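Local structure of vacuolar protein sorting protein 36 (2CAY) at residues G21-R26 with R54-S59; Q36-Y41 with L114-S119; Q60-I65 with L77-L82; A83-S88 with A127-L132. The protein is an ESCRT-II subunit whose N-terminal GLUE domain, a split PH domain, probably binds membrane lipids and helps link its complex to membranes in multivesicular-body sorting. All coordinates share one frame; numbering follows the deposited sequence.

In the fold
The four contacts spread over the two antiparallel sheets and the C-terminal helix of one PH domain. Contacts 1 and 3 share a sheet through the neighbouring strands 53-58 and 61-66, and their centres lie about 9 Å apart. Contact 2 belongs to the second sheet, its centre about 16 Å from those of both. Contact 4 sets strand 82-88 of that second sheet against helix 122-137, with its centre about 11 Å from that of contact 3. Contact 1 closes before contact 3 opens, and contact 3 closes before contact 4 opens. Contact 2 spans contact 3 and alternates with contacts 1 and 4. Segments distant in sequence thus build one compact domain, with a sulfate held at contact 2.

Contact 1 of 4, residues G21-R26 with R54-S59; sequences GQPLLR and RIFLTS
Pro23 lies over one face of the Phe56 ring, and this pair is the tight part of the contact. CG of Pro23 stands 3.9 Å from the centroid of the Phe56 ring, 15° off the ring normal, which makes a CH-pi contact. CD of Pro23 packs 3.7 Å from CZ of Phe56. The two side chains meet tip to tip.

Segment 21-26 belongs to the loop between strands 13-14 and 31-35 of the PH domain. It runs nearly parallel to strand 53-58, over the side chains of Arg54, Phe56 and Thr58. Gly21 O sits 2.9 Å from NH2 of Arg54, at the edge of the guanidinium. The edge of the Phe56 ring points at one face of that guanidinium, with CZ of Phe56 3.7 Å above the plane of the Arg54 group and over its centre. The backbone angles of Gly21 call for glycine.

The rest is looser and partly exposed. The Gln22 and Phe56 side chains cross at about a right angle, with NE2 of Gln22 3.7 Å from CE2 of Phe56. The amide plane is turned 78° from the ring. Leu25 and Thr58 meet tip to tip through CD1 of Leu25 and CG2 of Thr58, 4.2 Å apart. Leu25 is partly exposed. The hydroxyl of Thr58 is engaged elsewhere, by Glu29 and by the backbone N atoms of Gln60 and Arg61.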
loop_
_atom_site.group_PDB
_atom_site.type_symbol
_atom_site.label_atom_id
_atom_site.label_comp_id
_atom_site.label_asym_id
_atom_site.label_seq_id
_atom_site.Cartn_x
_atom_site.Cartn_y
_atom_site.Cartn_z
ATOM N N GLY A 21 3.531 32.016 -16.831
ATOM C CA GLY A 21 3.710 30.643 -16.371
ATOM C C GLY A 21 3.141 29.601 -17.305
ATOM O O GLY A 21 2.809 28.492 -16.879
ATOM N N GLN A 22 3.021 29.948 -18.583
ATOM C CA GLN A 22 2.612 28.995 -19.580
ATOM C C GLN A 22 3.862 28.344 -20.214
ATOM O O GLN A 22 4.752 29.049 -20.705
ATOM C CB GLN A 22 1.705 29.678 -20.606
ATOM C CG GLN A 22 0.968 28.732 -21.559
ATOM C CD GLN A 22 -0.013 27.738 -20.862
ATOM O OE1 GLN A 22 -0.815 28.108 -19.984
ATOM N NE2 GLN A 22 0.050 26.472 -21.282
ATOM N N PRO A 23 3.942 26.993 -20.199
ATOM C CA PRO A 23 5.135 26.329 -20.754
ATOM C C PRO A 23 5.231 26.481 -22.267
ATOM O O PRO A 23 4.206 26.493 -22.959
ATOM C CB PRO A 23 4.951 24.849 -20.370
ATOM C CG PRO A 23 3.478 24.692 -20.124
ATOM C CD PRO A 23 2.947 26.029 -19.680
ATOM N N LEU A 24 6.456 26.602 -22.765
ATOM C CA LEU A 24 6.700 26.689 -24.195
ATOM C C LEU A 24 6.968 25.278 -24.680
ATOM O O LEU A 24 7.959 24.659 -24.305
ATOM C CB LEU A 24 7.896 27.624 -24.491
ATOM C CG LEU A 24 7.747 29.059 -23.952
ATOM C CD1 LEU A 24 8.938 29.936 -24.323
ATOM C CD2 LEU A 24 6.460 29.694 -24.430
ATOM N N LEU A 25 6.058 24.762 -25.494
ATOM C CA LEU A 25 6.031 23.345 -25.835
ATOM C C LEU A 25 6.728 23.075 -27.153
ATOM O O LEU A 25 6.877 23.977 -27.998
ATOM C CB LEU A 25 4.582 22.856 -25.849
ATOM C CG LEU A 25 3.905 22.250 -24.592
ATOM C CD1 LEU A 25 4.621 22.381 -23.254
ATOM C CD2 LEU A 25 2.437 22.616 -24.474
ATOM N N ARG A 26 7.160 21.832 -27.320
ATOM C CA ARG A 26 7.863 21.422 -28.519
ATOM C C ARG A 26 6.921 21.286 -29.712
ATOM O O ARG A 26 5.695 21.212 -29.542
ATOM C CB ARG A 26 8.669 20.154 -28.233
ATOM C CG ARG A 26 9.594 20.392 -27.043
ATOM C CD ARG A 26 10.708 19.386 -26.881
ATOM N NE ARG A 26 10.239 18.099 -26.407
ATOM C CZ ARG A 26 10.770 17.382 -25.410
ATOM N NH1 ARG A 26 11.816 17.789 -24.701
ATOM N NH2 ARG A 26 10.222 16.223 -25.118
ATOM N N ARG A 54 1.997 24.155 -10.733
ATOM C CA ARG A 54 1.033 23.454 -11.562
ATOM C C ARG A 54 1.769 22.313 -12.249
ATOM O O ARG A 54 2.972 22.419 -12.573
ATOM C CB ARG A 54 0.428 24.390 -12.615
ATOM C CG ARG A 54 -0.583 25.351 -12.038
ATOM C CD ARG A 54 -1.361 26.003 -13.166
ATOM N NE ARG A 54 -0.451 26.835 -13.937
ATOM C CZ ARG A 54 -0.746 27.409 -15.100
ATOM N NH1 ARG A 54 -1.952 27.238 -15.658
ATOM N NH2 ARG A 54 0.181 28.149 -15.701
ATOM N N ILE A 55 1.060 21.210 -12.455
ATOM C CA ILE A 55 1.640 20.077 -13.128
ATOM C C ILE A 55 0.897 19.899 -14.452
ATOM O O ILE A 55 -0.339 19.969 -14.481
ATOM C CB ILE A 55 1.656 18.787 -12.197
ATOM C CG1 ILE A 55 2.673 17.749 -12.683
ATOM C CG2 ILE A 55 0.265 18.166 -12.052
ATOM C CD1 ILE A 55 4.140 18.111 -12.338
ATOM N N PHE A 56 1.649 19.744 -15.543
ATOM C CA PHE A 56 1.079 19.569 -16.890
ATOM C C PHE A 56 1.489 18.209 -17.410
ATOM O O PHE A 56 2.681 17.847 -17.352
ATOM C CB PHE A 56 1.654 20.585 -17.905
ATOM C CG PHE A 56 1.201 21.997 -17.724
ATOM C CD1 PHE A 56 1.550 22.725 -16.585
ATOM C CD2 PHE A 56 0.459 22.624 -18.713
ATOM C CE1 PHE A 56 1.138 24.073 -16.428
ATOM C CE2 PHE A 56 0.041 23.967 -18.565
ATOM C CZ PHE A 56 0.387 24.684 -17.428
ATOM N N LEU A 57 0.539 17.475 -17.961
ATOM C CA LEU A 57 0.845 16.292 -18.717
ATOM C C LEU A 57 0.706 16.642 -20.195
ATOM O O LEU A 57 -0.344 17.185 -20.625
ATOM C CB LEU A 57 -0.122 15.140 -18.366
ATOM C CG LEU A 57 0.028 13.878 -19.248
ATOM C CD1 LEU A 57 1.289 13.104 -18.794
ATOM C CD2 LEU A 57 -1.221 13.001 -19.024
ATOM N N THR A 58 1.735 16.314 -20.971
ATOM C CA THR A 58 1.653 16.435 -22.415
ATOM C C THR A 58 1.808 15.059 -23.009
ATOM O O THR A 58 2.113 14.067 -22.310
ATOM C CB THR A 58 2.731 17.403 -23.032
ATOM O OG1 THR A 58 3.995 16.739 -23.073
ATOM C CG2 THR A 58 2.861 18.738 -22.283
ATOM N N SER A 59 1.606 14.993 -24.320
ATOM C CA SER A 59 1.885 13.831 -25.112
ATOM C C SER A 59 3.337 13.285 -24.955
ATOM O O SER A 59 3.572 12.130 -25.230
ATOM C CB SER A 59 1.609 14.143 -26.620
ATOM O OG SER A 59 2.141 15.408 -27.030
#

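Contact 2 of 4, residues Q36-Y41 with L114-S119; sequences QSVGLY and LSFRKS. With SO4 (sulfate ion), chain C.
Ser115 turns OG anti to its backbone N (chi1 -177°), and Tyr41 turns CG anti to its carbonyl carbon (chi1 -78°). Both hydroxyls donate to O1 of a sulfate, which probably came from the crystallisation liquor. NH2 of Arg117 donates to sulfate O1 at 2.9 Å, and NE of Arg117 donates to sulfate O2 at 3.1 Å. An alanine in place of Arg117 removes these two donors, and the sulfate would probably lose part of its grip and a nearby positive charge. Ser95 and Arg97 complete the site, and this cluster of donors is consistent with anion binding.

The backbones pair antiparallel in the second sheet of the PH fold. Gly39 N donates to Ser115 O at 3.0 Å, and Ser115 N returns a bond to Gly39 O. Gly39 CA lies 3.5 Å from NH1 of Arg117, so a CB there would clash. On the face carrying Val38, Leu40, Leu114 and Phe116, CG2 of Val38 touches CD1 of Phe116 at 3.6 Å. Leu40 and Leu114 pair through their CD2 atoms.

Ser37 and Val38 form a G1 beta bulge opposite Gly53. Strand 112-116 lies between strands 38-42 and 97-102, and Leu114 and Phe116 pack on Phe124 of helix 122-137.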
loop_
_atom_site.group_PDB
_atom_site.type_symbol
_atom_site.label_atom_id
_atom_site.label_comp_id
_atom_site.label_asym_id
_atom_site.label_seq_id
_atom_site.Cartn_x
_atom_site.Cartn_y
_atom_site.Cartn_z
ATOM N N GLN A 36 -3.149 21.550 -10.082
ATOM C CA GLN A 36 -2.630 22.706 -9.346
ATOM C C GLN A 36 -2.132 22.262 -7.974
ATOM O O GLN A 36 -2.568 21.208 -7.448
ATOM C CB GLN A 36 -3.746 23.744 -9.135
ATOM C CG GLN A 36 -4.162 24.532 -10.380
ATOM C CD GLN A 36 -5.093 23.754 -11.269
ATOM O OE1 GLN A 36 -5.839 22.874 -10.800
ATOM N NE2 GLN A 36 -5.064 24.063 -12.567
ATOM N N SER A 37 -1.246 23.081 -7.397
ATOM C CA SER A 37 -0.733 22.918 -6.026
ATOM C C SER A 37 -0.052 21.555 -5.810
ATOM O O SER A 37 -0.344 20.844 -4.837
ATOM C CB SER A 37 -1.851 23.091 -4.999
ATOM O OG SER A 37 -2.496 24.348 -5.105
ATOM N N VAL A 38 0.859 21.218 -6.706
ATOM C CA VAL A 38 1.606 19.959 -6.638
ATOM C C VAL A 38 3.017 20.287 -6.157
ATOM O O VAL A 38 3.568 21.366 -6.499
ATOM C CB VAL A 38 1.603 19.266 -8.022
ATOM C CG1 VAL A 38 2.569 18.081 -8.066
ATOM C CG2 VAL A 38 0.172 18.831 -8.385
ATOM N N GLY A 39 3.565 19.401 -5.317
ATOM C CA GLY A 39 4.955 19.475 -4.872
ATOM C C GLY A 39 5.709 18.265 -5.394
ATOM O O GLY A 39 5.100 17.203 -5.689
ATOM N N LEU A 40 7.030 18.404 -5.508
ATOM C CA LEU A 40 7.874 17.343 -6.072
ATOM C C LEU A 40 8.680 16.650 -5.002
ATOM O O LEU A 40 9.067 17.292 -4.009
ATOM C CB LEU A 40 8.819 17.912 -7.140
ATOM C CG LEU A 40 8.210 18.647 -8.338
ATOM C CD1 LEU A 40 9.341 19.063 -9.343
ATOM C CD2 LEU A 40 7.107 17.796 -9.058
ATOM N N TYR A 41 8.903 15.353 -5.199
ATOM C CA TYR A 41 9.812 14.537 -4.387
ATOM C C TYR A 41 10.847 13.896 -5.284
ATOM O O TYR A 41 10.569 13.515 -6.438
ATOM C CB TYR A 41 9.053 13.407 -3.676
ATOM C CG TYR A 41 8.311 13.870 -2.464
ATOM C CD1 TYR A 41 8.768 13.515 -1.175
ATOM C CD2 TYR A 41 7.140 14.652 -2.579
ATOM C CE1 TYR A 41 8.087 13.943 -0.034
ATOM C CE2 TYR A 41 6.452 15.078 -1.432
ATOM C CZ TYR A 41 6.937 14.715 -0.174
ATOM O OH TYR A 41 6.264 15.119 0.954
ATOM N N LEU A 114 4.957 12.954 -7.414
ATOM C CA LEU A 114 4.159 14.164 -7.492
ATOM C C LEU A 114 3.210 14.137 -6.290
ATOM O O LEU A 114 2.507 13.126 -6.073
ATOM C CB LEU A 114 3.336 14.143 -8.788
ATOM C CG LEU A 114 4.145 13.863 -10.057
ATOM C CD1 LEU A 114 3.179 13.927 -11.290
ATOM C CD2 LEU A 114 5.294 14.848 -10.229
ATOM N N SER A 115 3.169 15.211 -5.516
ATOM C CA SER A 115 2.323 15.203 -4.344
ATOM C C SER A 115 1.177 16.197 -4.508
ATOM O O SER A 115 1.411 17.396 -4.753
ATOM C CB SER A 115 3.162 15.457 -3.074
ATOM O OG SER A 115 2.331 15.373 -1.919
ATOM N N PHE A 116 -0.061 15.712 -4.383
ATOM C CA PHE A 116 -1.240 16.544 -4.715
ATOM C C PHE A 116 -1.898 17.221 -3.513
ATOM O O PHE A 116 -2.663 16.585 -2.795
ATOM C CB PHE A 116 -2.294 15.750 -5.502
ATOM C CG PHE A 116 -1.784 15.164 -6.796
ATOM C CD1 PHE A 116 -1.927 15.876 -7.998
ATOM C CD2 PHE A 116 -1.161 13.933 -6.812
ATOM C CE1 PHE A 116 -1.448 15.359 -9.211
ATOM C CE2 PHE A 116 -0.692 13.381 -8.036
ATOM C CZ PHE A 116 -0.833 14.114 -9.226
ATOM N N ARG A 117 -1.672 18.521 -3.332
ATOM C CA ARG A 117 -2.125 19.189 -2.091
ATOM C C ARG A 117 -3.544 19.761 -2.147
ATOM O O ARG A 117 -4.124 20.081 -1.107
ATOM C CB ARG A 117 -1.150 20.287 -1.639
ATOM C CG ARG A 117 0.053 19.779 -0.847
ATOM C CD ARG A 117 0.950 18.892 -1.702
ATOM N NE ARG A 117 2.153 18.457 -0.982
ATOM C CZ ARG A 117 3.349 19.054 -1.031
ATOM N NH1 ARG A 117 3.521 20.173 -1.712
ATOM N NH2 ARG A 117 4.375 18.533 -0.364
ATOM N N LYS A 118 -4.099 19.899 -3.328
ATOM C CA LYS A 118 -5.422 20.514 -3.462
ATOM C C LYS A 118 -6.382 19.694 -4.313
ATOM O O LYS A 118 -7.449 20.180 -4.684
ATOM C CB LYS A 118 -5.315 21.941 -4.052
ATOM C CG LYS A 118 -4.754 23.011 -3.089
ATOM C CD LYS A 118 -5.426 23.077 -1.725
ATOM C CE LYS A 118 -4.793 24.217 -0.877
ATOM N NZ LYS A 118 -4.923 23.984 0.614
ATOM N N SER A 119 -6.006 18.463 -4.625
ATOM C CA SER A 119 -6.869 17.524 -5.379
ATOM C C SER A 119 -6.493 16.117 -4.952
ATOM O O SER A 119 -5.500 15.941 -4.277
ATOM C CB SER A 119 -6.695 17.677 -6.889
ATOM O OG SER A 119 -5.482 17.077 -7.326
HETATM S S SO4 C . 2.745 15.640 1.512
HETATM O O1 SO4 C . 3.723 15.845 0.460
HETATM O O2 SO4 C . 1.702 16.665 1.457
HETATM O O3 SO4 C . 3.462 15.772 2.792
HETATM O O4 SO4 C . 2.068 14.374 1.404
HETATM O O HOH W 1 -3.374 19.002 -6.090
HETATM O O HOH W 2 1.685 22.138 -2.910
#

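Contact 3 of 4, residues Q60-I65 with L77-L82; sequences QRIIYI and LELDDL
Ile62 and Leu77 form an antiparallel hydrogen-bonded pair. Leu77 N donates to Ile62 O at 2.8 Å, and Ile62 N donates to Leu77 O at 3.0 Å. A third backbone bond, Leu79 N to Gln60 O at 2.9 Å, follows where strand 75-78 ends. One water donates to Gln60 O and accepts from Asp80 N, so Gln60 O takes two bonds. Leu79 holds CG anti to its carbonyl carbon (chi1 -65°), and that CG lies against the same carbonyl, 3.5 Å from Gln60 O.

The apolar contacts gather on the face that holds Ile62 and Leu77. CD1 of Ile62 meets CD2 of Leu79 at 3.8 Å, and the two side chains cross at about a right angle. CD1 of Ile62 also lies 4.1 Å from CD1 of Leu82.

The polar side chains lie on the other face, which holds Arg61 and Glu78. These two run side by side and point the same way, with guanidinium and carboxylate planes 13° apart. The aliphatic CG of Arg61 lies 3.6 Å from OE1 of Glu78. The charged ends do not meet. Arg61 NE forms a salt bridge with Glu29, and Glu78 OE1 forms one with Arg26, whose NH2 also bonds Gln60 OE1.

Residues 79-81 then make a 3-10 turn, in which Asp81 N bonds Glu78 O and Leu82 N bonds Leu79 O. This turn carries the chain from strand 75-78 to strand 82-88, and so from the first sheet of the PH fold to the second.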
loop_
_atom_site.group_PDB
_atom_site.type_symbol
_atom_site.label_atom_id
_atom_site.label_comp_id
_atom_site.label_asym_id
_atom_site.label_seq_id
_atom_site.Cartn_x
_atom_site.Cartn_y
_atom_site.Cartn_z
ATOM N N GLN A 60 4.278 14.112 -24.512
ATOM C CA GLN A 60 5.681 13.718 -24.437
ATOM C C GLN A 60 6.275 13.792 -23.048
ATOM O O GLN A 60 7.279 13.143 -22.792
ATOM C CB GLN A 60 6.529 14.653 -25.318
ATOM C CG GLN A 60 6.146 14.616 -26.802
ATOM C CD GLN A 60 7.025 15.530 -27.630
ATOM O OE1 GLN A 60 8.120 15.882 -27.217
ATOM N NE2 GLN A 60 6.541 15.918 -28.810
ATOM N N ARG A 61 5.722 14.648 -22.194
ATOM C CA ARG A 61 6.406 15.043 -20.939
ATOM C C ARG A 61 5.450 15.210 -19.764
ATOM O O ARG A 61 4.256 15.439 -19.955
ATOM C CB ARG A 61 7.167 16.370 -21.120
ATOM C CG ARG A 61 8.380 16.255 -22.084
ATOM C CD ARG A 61 9.244 17.512 -22.059
ATOM N NE ARG A 61 8.594 18.632 -22.735
ATOM C CZ ARG A 61 9.096 19.868 -22.763
ATOM N NH1 ARG A 61 10.236 20.153 -22.138
ATOM N NH2 ARG A 61 8.449 20.834 -23.412
ATOM N N ILE A 62 6.007 15.166 -18.553
ATOM C CA ILE A 62 5.373 15.745 -17.381
ATOM C C ILE A 62 6.156 17.003 -17.049
ATOM O O ILE A 62 7.399 16.975 -16.968
ATOM C CB ILE A 62 5.385 14.757 -16.161
ATOM C CG1 ILE A 62 4.445 13.572 -16.425
ATOM C CG2 ILE A 62 5.006 15.508 -14.874
ATOM C CD1 ILE A 62 4.822 12.228 -15.631
ATOM N N ILE A 63 5.447 18.102 -16.851
ATOM C CA ILE A 63 6.076 19.390 -16.657
ATOM C C ILE A 63 5.619 20.042 -15.383
ATOM O O ILE A 63 4.433 20.172 -15.132
ATOM C CB ILE A 63 5.784 20.328 -17.851
ATOM C CG1 ILE A 63 6.408 19.770 -19.157
ATOM C CG2 ILE A 63 6.249 21.794 -17.529
ATOM C CD1 ILE A 63 5.865 20.474 -20.421
ATOM N N TYR A 64 6.568 20.451 -14.556
ATOM C CA TYR A 64 6.261 21.196 -13.337
ATOM C C TYR A 64 6.512 22.683 -13.558
ATOM O O TYR A 64 7.649 23.066 -13.880
ATOM C CB TYR A 64 7.105 20.654 -12.170
ATOM C CG TYR A 64 7.080 21.512 -10.925
ATOM C CD1 TYR A 64 6.115 21.306 -9.912
ATOM C CD2 TYR A 64 8.007 22.546 -10.761
ATOM C CE1 TYR A 64 6.086 22.116 -8.787
ATOM C CE2 TYR A 64 7.982 23.360 -9.636
ATOM C CZ TYR A 64 7.021 23.131 -8.662
ATOM O OH TYR A 64 7.004 23.935 -7.559
ATOM N N ILE A 65 5.468 23.502 -13.365
ATOM C CA ILE A 65 5.578 24.979 -13.482
ATOM C C ILE A 65 5.519 25.612 -12.092
ATOM O O ILE A 65 4.449 25.638 -11.445
ATOM C CB ILE A 65 4.466 25.605 -14.398
ATOM C CG1 ILE A 65 4.446 24.965 -15.795
ATOM C CG2 ILE A 65 4.616 27.138 -14.463
ATOM C CD1 ILE A 65 5.790 25.021 -16.568
ATOM N N LEU A 77 10.118 16.275 -17.305
ATOM C CA LEU A 77 10.537 14.895 -17.317
ATOM C C LEU A 77 10.054 14.242 -18.618
ATOM O O LEU A 77 8.878 14.393 -18.974
ATOM C CB LEU A 77 9.844 14.217 -16.088
ATOM C CG LEU A 77 10.431 13.094 -15.238
ATOM C CD1 LEU A 77 11.754 13.497 -14.585
ATOM C CD2 LEU A 77 9.465 12.742 -14.157
ATOM N N GLU A 78 10.887 13.482 -19.322
ATOM C CA GLU A 78 10.397 12.786 -20.528
ATOM C C GLU A 78 9.610 11.526 -20.175
ATOM O O GLU A 78 10.117 10.674 -19.463
ATOM C CB GLU A 78 11.526 12.364 -21.477
ATOM C CG GLU A 78 12.546 13.447 -21.852
ATOM C CD GLU A 78 12.018 14.468 -22.843
ATOM O OE1 GLU A 78 11.011 14.223 -23.549
ATOM O OE2 GLU A 78 12.635 15.541 -22.907
ATOM N N LEU A 79 8.388 11.394 -20.695
ATOM C CA LEU A 79 7.643 10.132 -20.554
ATOM C C LEU A 79 8.426 8.925 -21.091
ATOM O O LEU A 79 8.312 7.819 -20.569
ATOM C CB LEU A 79 6.276 10.217 -21.235
ATOM C CG LEU A 79 5.257 11.200 -20.660
ATOM C CD1 LEU A 79 4.019 11.266 -21.614
ATOM C CD2 LEU A 79 4.854 10.822 -19.206
ATOM N N ASP A 80 9.208 9.143 -22.140
ATOM C CA ASP A 80 10.072 8.098 -22.696
ATOM C C ASP A 80 11.140 7.563 -21.709
ATOM O O ASP A 80 11.706 6.521 -21.949
ATOM C CB ASP A 80 10.768 8.588 -23.967
ATOM C CG ASP A 80 11.419 7.437 -24.743
ATOM O OD1 ASP A 80 10.676 6.559 -25.283
ATOM O OD2 ASP A 80 12.677 7.401 -24.789
ATOM N N ASP A 81 11.406 8.266 -20.618
ATOM C CA ASP A 81 12.370 7.793 -19.598
ATOM C C ASP A 81 11.708 6.957 -18.461
ATOM O O ASP A 81 12.399 6.463 -17.535
ATOM C CB ASP A 81 13.134 8.979 -19.028
ATOM C CG ASP A 81 14.109 9.610 -20.058
ATOM O OD1 ASP A 81 14.399 8.952 -21.093
ATOM O OD2 ASP A 81 14.561 10.756 -19.824
ATOM N N LEU A 82 10.388 6.788 -18.546
ATOM C CA LEU A 82 9.618 6.108 -17.506
ATOM C C LEU A 82 9.220 4.691 -17.886
ATOM O O LEU A 82 8.952 4.387 -19.050
ATOM C CB LEU A 82 8.337 6.903 -17.164
ATOM C CG LEU A 82 8.454 8.341 -16.659
ATOM C CD1 LEU A 82 7.049 8.857 -16.232
ATOM C CD2 LEU A 82 9.471 8.507 -15.492
HETATM O O HOH W 3 9.017 11.508 -23.996
#

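Contact 4 of 4, residues A83-S88 with A127-L132; sequences AYVNYS and ATERAL
Val85 on strand 82-88 meets Thr128, Glu129 and Leu132 of helix 122-137, the C-terminal helix that closes the PH domain. CG1 of Val85 lies 3.9 Å from CD2 of Leu132, and the two side chains slide past each other in opposite directions. The same CG1 is 4.0 Å from CG2 of Thr128. It lies anti to the carbonyl carbon (chi1 -49°), which leaves CG2 of Val85 in the crowded position between backbone N and carbonyl carbon, 3.5 Å from CG of Glu129. An alanine in place of Val85 would probably open a gap beside Leu132, Thr128 and Glu129 and leave their side chains freer to turn.

Strand 84-88 and helix 127-132 run nearly antiparallel, 165° apart, with their axes 8.8 Å apart at closest. As in other PH domains, the helix caps one end of the two-sheet sandwich; here it meets strand 82-88, at the edge of the second sheet within this chain, and also Leu57 of strand 53-58. Leu132 CD2 reaches CA of Tyr84 at 3.8 Å. A water accepts from Tyr87 N and donates to OE2 of Glu129. The CB of Tyr84 points away from the helix, and its OH bonds Glu110 O and Phe102 N, both of a second subunit.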
loop_
_atom_site.group_PDB
_atom_site.type_symbol
_atom_site.label_atom_id
_atom_site.label_comp_id
_atom_site.label_asym_id
_atom_site.label_seq_id
_atom_site.Cartn_x
_atom_site.Cartn_y
_atom_site.Cartn_z
ATOM N N ALA A 83 9.166 3.822 -16.876
ATOM C CA ALA A 83 8.690 2.463 -17.030
ATOM C C ALA A 83 7.323 2.209 -16.403
ATOM O O ALA A 83 6.503 1.444 -16.975
ATOM C CB ALA A 83 9.753 1.433 -16.510
ATOM N N TYR A 84 7.052 2.827 -15.242
ATOM C CA TYR A 84 5.744 2.688 -14.583
ATOM C C TYR A 84 5.378 3.964 -13.857
ATOM O O TYR A 84 6.236 4.748 -13.485
ATOM C CB TYR A 84 5.739 1.571 -13.501
ATOM C CG TYR A 84 6.275 0.220 -13.908
ATOM C CD1 TYR A 84 5.392 -0.810 -14.257
ATOM C CD2 TYR A 84 7.654 -0.045 -13.926
ATOM C CE1 TYR A 84 5.857 -2.084 -14.645
ATOM C CE2 TYR A 84 8.144 -1.316 -14.317
ATOM C CZ TYR A 84 7.233 -2.332 -14.656
ATOM O OH TYR A 84 7.690 -3.575 -15.006
ATOM N N VAL A 85 4.079 4.144 -13.625
ATOM C CA VAL A 85 3.596 5.120 -12.669
ATOM C C VAL A 85 2.636 4.375 -11.737
ATOM O O VAL A 85 1.946 3.437 -12.165
ATOM C CB VAL A 85 2.958 6.388 -13.335
ATOM C CG1 VAL A 85 3.853 6.949 -14.400
ATOM C CG2 VAL A 85 1.610 6.058 -13.945
ATOM N N ASN A 86 2.622 4.758 -10.465
ATOM C CA ASN A 86 1.774 4.124 -9.451
ATOM C C ASN A 86 1.152 5.187 -8.555
ATOM O O ASN A 86 1.857 5.987 -7.981
ATOM C CB ASN A 86 2.576 3.136 -8.579
ATOM C CG ASN A 86 1.789 2.650 -7.336
ATOM O OD1 ASN A 86 0.721 1.995 -7.431
ATOM N ND2 ASN A 86 2.317 2.976 -6.153
ATOM N N TYR A 87 -0.177 5.175 -8.445
ATOM C CA TYR A 87 -0.920 6.053 -7.544
ATOM C C TYR A 87 -0.955 5.520 -6.120
ATOM O O TYR A 87 -1.287 4.348 -5.907
ATOM C CB TYR A 87 -2.358 6.186 -8.052
ATOM C CG TYR A 87 -3.240 7.094 -7.207
ATOM C CD1 TYR A 87 -3.156 8.489 -7.323
ATOM C CD2 TYR A 87 -4.150 6.563 -6.287
ATOM C CE1 TYR A 87 -3.961 9.338 -6.549
ATOM C CE2 TYR A 87 -4.981 7.420 -5.509
ATOM C CZ TYR A 87 -4.865 8.802 -5.653
ATOM O OH TYR A 87 -5.656 9.659 -4.923
ATOM N N SER A 88 -0.700 6.391 -5.147
ATOM C CA SER A 88 -0.747 6.032 -3.713
ATOM C C SER A 88 -1.692 7.024 -3.018
ATOM O O SER A 88 -1.548 8.240 -3.166
ATOM C CB SER A 88 0.673 6.058 -3.140
ATOM O OG SER A 88 0.688 5.751 -1.758
ATOM N N ALA A 127 -4.742 9.929 -16.511
ATOM C CA ALA A 127 -4.312 10.457 -17.805
ATOM C C ALA A 127 -2.808 10.099 -18.040
ATOM O O ALA A 127 -2.398 9.728 -19.133
ATOM C CB ALA A 127 -4.507 11.966 -17.826
ATOM N N THR A 128 -2.000 10.198 -16.989
ATOM C CA THR A 128 -0.559 9.888 -17.092
ATOM C C THR A 128 -0.332 8.401 -17.393
ATOM O O THR A 128 0.494 8.061 -18.241
ATOM C CB THR A 128 0.205 10.294 -15.790
ATOM O OG1 THR A 128 0.053 11.709 -15.566
ATOM C CG2 THR A 128 1.719 9.959 -15.936
ATOM N N GLU A 129 -1.073 7.527 -16.708
ATOM C CA GLU A 129 -1.031 6.083 -17.000
ATOM C C GLU A 129 -1.294 5.796 -18.490
ATOM O O GLU A 129 -0.591 4.980 -19.116
ATOM C CB GLU A 129 -2.050 5.322 -16.149
ATOM C CG GLU A 129 -1.675 5.147 -14.666
ATOM C CD GLU A 129 -2.790 4.471 -13.803
ATOM O OE1 GLU A 129 -4.001 4.492 -14.185
ATOM O OE2 GLU A 129 -2.447 3.968 -12.691
ATOM N N ARG A 130 -2.283 6.492 -19.057
ATOM C CA ARG A 130 -2.672 6.298 -20.453
ATOM C C ARG A 130 -1.598 6.821 -21.407
ATOM O O ARG A 130 -1.287 6.137 -22.372
ATOM C CB ARG A 130 -4.024 6.960 -20.749
ATOM C CG ARG A 130 -4.558 6.708 -22.168
ATOM C CD ARG A 130 -6.021 7.147 -22.331
ATOM N NE ARG A 130 -6.896 6.212 -21.624
ATOM C CZ ARG A 130 -7.771 5.387 -22.195
ATOM N NH1 ARG A 130 -7.977 5.399 -23.514
ATOM N NH2 ARG A 130 -8.469 4.563 -21.424
ATOM N N ALA A 131 -1.044 8.003 -21.110
ATOM C CA ALA A 131 -0.033 8.666 -21.940
ATOM C C ALA A 131 1.256 7.830 -21.938
ATOM O O ALA A 131 1.838 7.566 -23.010
ATOM C CB ALA A 131 0.220 10.091 -21.456
ATOM N N LEU A 132 1.650 7.345 -20.748
ATOM C CA LEU A 132 2.751 6.386 -20.646
ATOM C C LEU A 132 2.505 5.105 -21.448
ATOM O O LEU A 132 3.356 4.684 -22.244
ATOM C CB LEU A 132 3.063 6.039 -19.165
ATOM C CG LEU A 132 4.232 5.057 -18.993
ATOM C CD1 LEU A 132 5.512 5.574 -19.674
ATOM C CD2 LEU A 132 4.471 4.785 -17.525
HETATM O O HOH W 4 -1.715 3.345 -10.031
#